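Local coordinates for protein fumarate lyase (Mesorhizobium sp., PDB 3C8T) that belongs to the fumarate lyase family of mostly helical proteins, built around long bundled helices and assembled from four chains, at residues Leu114-Gly119 against Glu327-Ala332. Numbering follows the deposited sequence.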
loop_
_atom_site.group_PDB
_atom_site.type_symbol
_atom_site.label_atom_id
_atom_site.label_comp_id
_atom_site.label_asym_id
_atom_site.label_seq_id
_atom_site.Cartn_x
_atom_site.Cartn_y
_atom_site.Cartn_z
ATOM N N LEU A 114 -22.641 -6.919 14.545
ATOM C CA LEU A 114 -23.971 -6.324 14.511
ATOM C C LEU A 114 -23.983 -4.990 13.738
ATOM O O LEU A 114 -24.924 -4.711 12.987
ATOM C CB LEU A 114 -24.522 -6.120 15.942
ATOM C CG LEU A 114 -24.773 -7.432 16.700
ATOM C CD1 LEU A 114 -24.987 -7.147 18.188
ATOM C CD2 LEU A 114 -25.930 -8.174 16.109
ATOM N N GLN A 115 -22.962 -4.163 13.949
ATOM C CA GLN A 115 -22.808 -2.949 13.172
ATOM C C GLN A 115 -22.573 -3.267 11.685
ATOM O O GLN A 115 -23.221 -2.680 10.818
ATOM C CB GLN A 115 -21.639 -2.174 13.737
ATOM C CG GLN A 115 -21.887 -1.539 15.138
ATOM C CD GLN A 115 -20.606 -0.914 15.684
ATOM O OE1 GLN A 115 -19.543 -1.510 15.605
ATOM N NE2 GLN A 115 -20.698 0.303 16.196
ATOM N N ILE A 116 -21.645 -4.175 11.380
ATOM C CA ILE A 116 -21.427 -4.643 9.987
ATOM C C ILE A 116 -22.734 -5.085 9.272
ATOM O O ILE A 116 -22.909 -4.810 8.077
ATOM C CB ILE A 116 -20.324 -5.754 9.910
ATOM C CG1 ILE A 116 -18.935 -5.173 10.342
ATOM C CG2 ILE A 116 -20.179 -6.311 8.512
ATOM C CD1 ILE A 116 -17.814 -6.226 10.490
ATOM N N ARG A 117 -23.637 -5.768 9.986
ATOM C CA ARG A 117 -24.952 -6.070 9.434
ATOM C C ARG A 117 -25.701 -4.804 8.989
ATOM O O ARG A 117 -26.226 -4.736 7.861
ATOM C CB ARG A 117 -25.802 -6.866 10.422
ATOM C CG ARG A 117 -27.106 -7.293 9.783
ATOM C CD ARG A 117 -27.666 -8.541 10.402
ATOM N NE ARG A 117 -27.955 -8.322 11.809
ATOM C CZ ARG A 117 -28.405 -9.273 12.617
ATOM N NH1 ARG A 117 -28.615 -10.490 12.141
ATOM N NH2 ARG A 117 -28.622 -9.003 13.891
ATOM N N ASP A 118 -25.778 -3.809 9.881
ATOM C CA ASP A 118 -26.355 -2.509 9.497
ATOM C C ASP A 118 -25.521 -1.797 8.410
ATOM O O ASP A 118 -26.076 -1.231 7.497
ATOM C CB ASP A 118 -26.520 -1.583 10.714
ATOM C CG ASP A 118 -27.467 -2.160 11.792
ATOM O OD1 ASP A 118 -28.134 -3.200 11.535
ATOM O OD2 ASP A 118 -27.535 -1.566 12.906
ATOM N N GLY A 119 -24.189 -1.799 8.550
ATOM C CA GLY A 119 -23.295 -1.216 7.530
ATOM C C GLY A 119 -23.526 -1.812 6.136
ATOM O O GLY A 119 -23.566 -1.101 5.144
ATOM N N GLU A 327 -13.869 3.105 9.358
ATOM C CA GLU A 327 -13.531 4.126 8.368
ATOM C C GLU A 327 -13.679 3.623 6.923
ATOM O O GLU A 327 -14.143 4.350 6.072
ATOM C CB GLU A 327 -12.120 4.667 8.619
ATOM C CG GLU A 327 -11.985 5.379 9.960
ATOM C CD GLU A 327 -10.532 5.764 10.279
ATOM O OE1 GLU A 327 -9.790 6.163 9.335
ATOM O OE2 GLU A 327 -10.133 5.690 11.476
ATOM N N GLY A 328 -13.281 2.382 6.637
ATOM C CA GLY A 328 -13.574 1.773 5.305
ATOM C C GLY A 328 -15.059 1.917 4.991
ATOM O O GLY A 328 -15.421 2.303 3.871
ATOM N N PHE A 329 -15.918 1.637 5.984
ATOM C CA PHE A 329 -17.380 1.729 5.812
ATOM C C PHE A 329 -17.886 3.142 5.602
ATOM O O PHE A 329 -18.708 3.365 4.733
ATOM C CB PHE A 329 -18.164 1.067 6.975
ATOM C CG PHE A 329 -18.535 -0.396 6.720
ATOM C CD1 PHE A 329 -19.660 -0.733 5.963
ATOM C CD2 PHE A 329 -17.748 -1.431 7.232
ATOM C CE1 PHE A 329 -20.014 -2.080 5.742
ATOM C CE2 PHE A 329 -18.061 -2.777 6.982
ATOM C CZ PHE A 329 -19.206 -3.106 6.252
ATOM N N ALA A 330 -17.410 4.071 6.421
ATOM C CA ALA A 330 -17.818 5.455 6.361
ATOM C C ALA A 330 -17.463 6.105 5.024
ATOM O O ALA A 330 -18.305 6.776 4.402
ATOM C CB ALA A 330 -17.177 6.238 7.514
ATOM N N VAL A 331 -16.206 5.942 4.608
ATOM C CA VAL A 331 -15.716 6.494 3.346
ATOM C C VAL A 331 -16.366 5.796 2.130
ATOM O O VAL A 331 -16.819 6.464 1.193
ATOM C CB VAL A 331 -14.186 6.385 3.260
ATOM C CG1 VAL A 331 -13.697 6.847 1.865
ATOM C CG2 VAL A 331 -13.513 7.176 4.398
ATOM N N ALA A 332 -16.441 4.465 2.135
ATOM C CA ALA A 332 -17.090 3.827 0.994
ATOM C C ALA A 332 -18.563 4.227 0.830
ATOM O O ALA A 332 -19.043 4.388 -0.278
ATOM C CB ALA A 332 -16.940 2.277 1.043
#
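G119 and F329 bring the two helical segments 114-119 and 327-332 together, with their CA atoms 6.8 Å apart. No hydrogen bond crosses between the segments. Each keeps its own helical bonds, such as G119 N to Q115 O at 2.6 Å and A332 N to G328 O at 3.0 Å. The bond from CA to CB of F329 points toward segment 114-119, and the ring lies between the two helices. F329 CE1 is 3.5 Å from G119 C, so this corner of the ring comes obliquely against the backbone of G119. CD1 of the F329 ring is 4.0 Å from G119 CA. G119, having no side chain, presents bare backbone to the ring. Both helices belong to the bundle of long helices at the centre of the fumarate lyase fold. Here helix 104-140 meets helix 315-344 in the buried interior. I116 adds the one contact between two side chains across the pair. Its CG2 is anti to the backbone N and reaches F329 CZ at 4.0 Å. The two side chains cross at about a right angle. T234 and L238 of helix 229-255 also touch F329, so a third helix helps enclose the ring.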